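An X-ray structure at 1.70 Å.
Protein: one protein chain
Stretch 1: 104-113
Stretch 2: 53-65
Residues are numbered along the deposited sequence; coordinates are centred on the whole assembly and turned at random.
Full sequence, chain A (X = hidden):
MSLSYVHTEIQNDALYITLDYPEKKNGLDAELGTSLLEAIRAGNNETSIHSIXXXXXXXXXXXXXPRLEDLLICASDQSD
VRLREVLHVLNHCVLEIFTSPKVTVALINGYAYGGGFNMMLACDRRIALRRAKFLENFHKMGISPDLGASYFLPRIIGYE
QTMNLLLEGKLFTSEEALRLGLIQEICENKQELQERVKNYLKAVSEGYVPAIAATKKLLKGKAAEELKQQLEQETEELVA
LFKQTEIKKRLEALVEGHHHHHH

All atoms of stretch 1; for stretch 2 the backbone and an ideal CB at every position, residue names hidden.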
# COMPACT_ATOMS: atom_id res chain seq x y z
N THR A 104 11.29 14.93 9.84
CA THR A 104 10.85 16.07 9.04
C THR A 104 9.35 16.33 9.22
O THR A 104 8.53 15.41 9.13
CB THR A 104 11.19 15.84 7.55
OG1 THR A 104 10.60 14.60 7.12
CG2 THR A 104 12.68 15.78 7.35
N VAL A 105 9.00 17.58 9.51
CA VAL A 105 7.61 17.94 9.75
C VAL A 105 7.26 19.20 8.97
O VAL A 105 8.01 20.18 9.01
CB VAL A 105 7.38 18.22 11.26
CG1 VAL A 105 5.92 18.57 11.52
CG2 VAL A 105 7.83 17.03 12.09
N ALA A 106 6.13 19.18 8.27
CA ALA A 106 5.63 20.38 7.59
C ALA A 106 4.42 20.93 8.32
O ALA A 106 3.50 20.20 8.68
CB ALA A 106 5.28 20.05 6.13
N LEU A 107 4.43 22.24 8.57
CA LEU A 107 3.31 22.87 9.26
C LEU A 107 2.53 23.67 8.23
O LEU A 107 3.02 24.70 7.76
CB LEU A 107 3.81 23.78 10.39
CG LEU A 107 4.78 23.11 11.36
CD1 LEU A 107 5.25 24.09 12.44
CD2 LEU A 107 4.09 21.91 11.99
N ILE A 108 1.34 23.20 7.88
CA ILE A 108 0.53 23.84 6.85
C ILE A 108 -0.47 24.77 7.50
O ILE A 108 -1.50 24.33 7.99
CB ILE A 108 -0.26 22.82 6.00
CG1 ILE A 108 0.63 21.64 5.58
CG2 ILE A 108 -0.88 23.50 4.80
CD1 ILE A 108 1.85 22.05 4.75
N ASN A 109 -0.15 26.06 7.50
CA ASN A 109 -0.95 27.04 8.24
C ASN A 109 -2.12 27.60 7.45
O ASN A 109 -3.21 27.77 7.97
CB ASN A 109 -0.07 28.17 8.77
CG ASN A 109 0.62 28.94 7.65
OD1 ASN A 109 1.20 28.35 6.76
ND2 ASN A 109 0.55 30.26 7.71
N GLY A 110 -1.89 27.90 6.17
CA GLY A 110 -2.92 28.43 5.30
C GLY A 110 -2.97 27.61 4.03
O GLY A 110 -2.61 26.43 4.03
N TYR A 111 -3.39 28.21 2.92
CA TYR A 111 -3.61 27.39 1.73
C TYR A 111 -2.31 26.84 1.15
O TYR A 111 -1.24 27.42 1.31
CB TYR A 111 -4.49 28.08 0.67
CG TYR A 111 -3.95 29.37 0.10
CD1 TYR A 111 -2.95 29.36 -0.86
CD2 TYR A 111 -4.47 30.60 0.50
CE1 TYR A 111 -2.47 30.53 -1.40
CE2 TYR A 111 -4.00 31.78 -0.04
CZ TYR A 111 -2.99 31.73 -0.99
OH TYR A 111 -2.49 32.90 -1.54
N ALA A 112 -2.42 25.67 0.52
CA ALA A 112 -1.28 25.00 -0.07
C ALA A 112 -1.78 24.38 -1.36
O ALA A 112 -2.53 23.39 -1.35
CB ALA A 112 -0.74 23.92 0.86
N TYR A 113 -1.38 24.99 -2.47
CA TYR A 113 -1.86 24.57 -3.79
C TYR A 113 -0.79 23.82 -4.56
O TYR A 113 0.40 24.18 -4.53
CB TYR A 113 -2.23 25.79 -4.64
CG TYR A 113 -3.33 26.65 -4.07
CD1 TYR A 113 -4.30 26.12 -3.23
CD2 TYR A 113 -3.41 28.00 -4.40
CE1 TYR A 113 -5.31 26.90 -2.72
CE2 TYR A 113 -4.42 28.79 -3.90
CZ TYR A 113 -5.36 28.24 -3.06
OH TYR A 113 -6.37 29.04 -2.56
N UNK A 53 11.83 21.37 10.68
CA UNK A 53 10.45 21.84 10.60
C UNK A 53 10.32 22.82 9.44
O UNK A 53 11.06 23.80 9.37
CB UNK A 53 10.02 22.49 11.91
N UNK A 54 9.37 22.56 8.53
CA UNK A 54 9.13 23.47 7.40
C UNK A 54 7.85 24.22 7.65
O UNK A 54 6.84 23.62 8.04
CB UNK A 54 9.06 22.72 6.07
N UNK A 55 7.88 25.55 7.48
CA UNK A 55 6.73 26.38 7.84
C UNK A 55 6.71 27.66 7.00
O UNK A 55 7.63 27.93 6.26
CB UNK A 55 6.76 26.72 9.33
N UNK A 56 5.63 28.42 7.16
CA UNK A 56 5.45 29.70 6.47
C UNK A 56 5.32 30.78 7.53
O UNK A 56 4.68 30.58 8.56
CB UNK A 56 4.23 29.68 5.55
N UNK A 57 5.92 31.93 7.25
CA UNK A 57 5.86 33.06 8.18
C UNK A 57 4.61 33.90 7.95
O UNK A 57 4.35 34.86 8.69
CB UNK A 57 7.11 33.93 8.04
N UNK A 58 3.83 33.55 6.93
CA UNK A 58 2.70 34.37 6.55
C UNK A 58 1.36 33.70 6.84
O UNK A 58 1.09 32.58 6.38
CB UNK A 58 2.79 34.72 5.06
N UNK A 59 0.55 34.40 7.62
CA UNK A 59 -0.71 33.88 8.12
C UNK A 59 -1.62 33.36 7.01
O UNK A 59 -2.22 32.29 7.15
CB UNK A 59 -1.44 34.97 8.91
N UNK A 60 -1.70 34.09 5.90
CA UNK A 60 -2.72 33.81 4.89
C UNK A 60 -2.49 32.53 4.08
O UNK A 60 -3.44 31.94 3.57
CB UNK A 60 -2.81 35.00 3.93
N UNK A 61 -1.24 32.10 3.94
CA UNK A 61 -0.96 31.00 3.01
C UNK A 61 0.25 30.19 3.45
O UNK A 61 1.18 30.72 4.05
CB UNK A 61 -0.73 31.54 1.60
N UNK A 62 0.24 28.89 3.16
CA UNK A 62 1.47 28.14 3.29
C UNK A 62 2.30 28.31 2.03
O UNK A 62 3.43 28.77 2.08
CB UNK A 62 1.18 26.66 3.56
N UNK A 63 1.73 27.90 0.90
CA UNK A 63 2.37 28.11 -0.40
C UNK A 63 1.38 28.02 -1.55
O UNK A 63 0.60 27.06 -1.65
CB UNK A 63 3.49 27.09 -0.61
N UNK A 64 1.42 29.02 -2.41
CA UNK A 64 0.55 29.04 -3.58
C UNK A 64 1.02 28.08 -4.67
O UNK A 64 0.33 27.90 -5.68
CB UNK A 64 0.47 30.46 -4.14
N UNK A 65 2.18 27.46 -4.48
CA UNK A 65 2.70 26.50 -5.45
C UNK A 65 3.30 27.24 -6.63
O UNK A 65 3.44 28.46 -6.59
CB UNK A 65 1.60 25.54 -5.92

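Position 53 lies in a strand running parallel to 104-108, and its CB shares a sheet face with Val105. Leu107 CD1 is 5.1 Å from that ideal CB, so an apolar side chain with some reach would suit: valine, isoleucine, leucine. The residue is Ile53, which uses both arms: CD1 comes to 3.5 Å from Val105 CB, and CG2 to 3.6 Å from Leu107 CD1.

At 54 the backbone does the pairing: its N donates to Val105 O (2.8 Å) and its O accepts from Leu107 N (2.8 Å), both nearly straight. The ideal CB is 4.0 Å from Val105 O and 4.4 Å from Ala106 CA, so a wide range of apolar side chains would suit. Leu54 shares the face of Ala106 without packing on its methyl.

Position 55 points sideways, its ideal CB 4.3 Å from Leu107 CB, and stretch 1 offers no polar side chain there; many residues would do. Gln55 lays OE1 3.7 Å from Leu107 CD1, while its NE2 is hydrogen-bonded elsewhere in the structure.

At 56 the ladder opens. The CB points toward stretch 1 and its ideal position is already 3.5 Å from Asn109 OD1, which favours something small, perhaps polar. Ser56 turns OG back into its own loop, donating to the carbonyl of 61 and accepting from the amide of 58. A water fills the gap between strands, accepting from Ser56 N (2.9 Å) and donating to Leu107 O (2.7 Å).

Positions 57 to 60 ask little of side chains. The CBs of 57, 59 and 60 point away, and that of 58 has nothing of stretch 1 within 5.5 Å. They are Lys57, His58, Arg59 and Ala60. What matters is a carbonyl: Asn109 ND2 donates to His58 O (2.7 Å), pinning the turn that runs from 58 to 61.

At 61 the ideal CB sits 3.4 Å from Tyr111 CZ, over the ring, so the CB itself is the contact. Any side chain with a CB to lay there would serve, a large one provided that it turns off from the ring. Tyr61 is one such, with chi1 near p: its CB makes a CH-pi contact over one face of the Tyr111 ring, 3.6 Å from the centroid, and the phenol heads away.

At 62 the chain turns a corner and its N donates to Tyr111 O (2.8 Å). The ideal CB points sideways, 3.4 Å from Tyr111 O, 3.6 Å from Asn109 OD1 and 3.8 Å from Gly110 O; beyond it a side chain meets Leu107 O, Ile108 CD1 and Ala112 CB, a setting for a large apolar group. Phe62 fills it in the t rotamer, with Ile108 CD1 over one ring face, 3.8 Å from the centroid.

Position 63 also donates, N to Tyr111 O (3.0 Å), making a bulge, and its O accepts from Tyr113 N (3.0 Å). Its ideal CB shares a face with Ala112 but stays 5.2 Å from Ala112 CA, so small or polar residues could serve. Ser63 uses OG to accept from the amide of 65.

At 64 the ideal CB lies 4.0 Å from Tyr111 CE1, at the ring edge; a compact residue fits comfortably. Ser64 has its OG hydrogen-bonded elsewhere in the structure, and Ser64 O comes to 3.5 Å from Tyr113 CB.

Position 65 has phi 78°, and an ideal CB would fall 2.3 Å from Tyr113 O, a clash. Both point to glycine, and Gly65 it is.

Stretch 2, residues 53-65: ILQSKHRAYFSSG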
# COMPACT_ATOMS: atom_id res chain seq x y z
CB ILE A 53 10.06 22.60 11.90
CG1 ILE A 53 10.22 21.69 13.12
CG2 ILE A 53 8.63 23.12 11.80
CD1 ILE A 53 9.27 20.51 13.11
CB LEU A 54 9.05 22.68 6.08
CG LEU A 54 10.38 22.03 5.67
CD1 LEU A 54 10.19 20.52 5.60
CD2 LEU A 54 10.86 22.57 4.35
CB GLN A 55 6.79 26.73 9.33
CG GLN A 55 8.03 27.51 9.73
CD GLN A 55 8.12 27.71 11.24
OE1 GLN A 55 7.33 27.15 12.01
NE2 GLN A 55 9.09 28.51 11.68
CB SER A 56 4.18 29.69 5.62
OG SER A 56 3.92 31.00 5.11
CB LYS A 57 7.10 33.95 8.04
CG LYS A 57 7.13 35.08 9.05
CD LYS A 57 8.02 36.23 8.61
CE LYS A 57 9.47 35.80 8.52
NZ LYS A 57 10.34 36.88 9.08
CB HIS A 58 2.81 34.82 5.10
CG HIS A 58 4.07 35.56 4.81
ND1 HIS A 58 4.26 36.88 5.19
CD2 HIS A 58 5.22 35.17 4.21
CE1 HIS A 58 5.47 37.27 4.82
NE2 HIS A 58 6.07 36.25 4.22
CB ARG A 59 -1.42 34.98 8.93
CG ARG A 59 -2.76 34.57 9.54
CD ARG A 59 -3.24 35.61 10.55
NE ARG A 59 -2.25 35.82 11.61
CZ ARG A 59 -1.54 36.93 11.76
NH1 ARG A 59 -1.69 37.96 10.94
NH2 ARG A 59 -0.66 37.01 12.76
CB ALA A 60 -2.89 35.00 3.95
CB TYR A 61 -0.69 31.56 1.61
CG TYR A 61 0.23 32.77 1.63
CD1 TYR A 61 1.61 32.63 1.60
CD2 TYR A 61 -0.30 34.05 1.69
CE1 TYR A 61 2.45 33.75 1.61
CE2 TYR A 61 0.52 35.17 1.70
CZ TYR A 61 1.89 35.01 1.66
OH TYR A 61 2.70 36.13 1.70
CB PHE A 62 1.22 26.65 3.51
CG PHE A 62 2.49 25.85 3.56
CD1 PHE A 62 3.29 25.89 4.68
CD2 PHE A 62 2.89 25.09 2.47
CE1 PHE A 62 4.47 25.18 4.73
CE2 PHE A 62 4.07 24.38 2.51
CZ PHE A 62 4.86 24.42 3.64
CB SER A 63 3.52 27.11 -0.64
OG SER A 63 4.02 27.23 -1.97
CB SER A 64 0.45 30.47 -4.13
OG SER A 64 1.72 30.94 -4.53
O HOH W 1 3.46 27.23 8.59
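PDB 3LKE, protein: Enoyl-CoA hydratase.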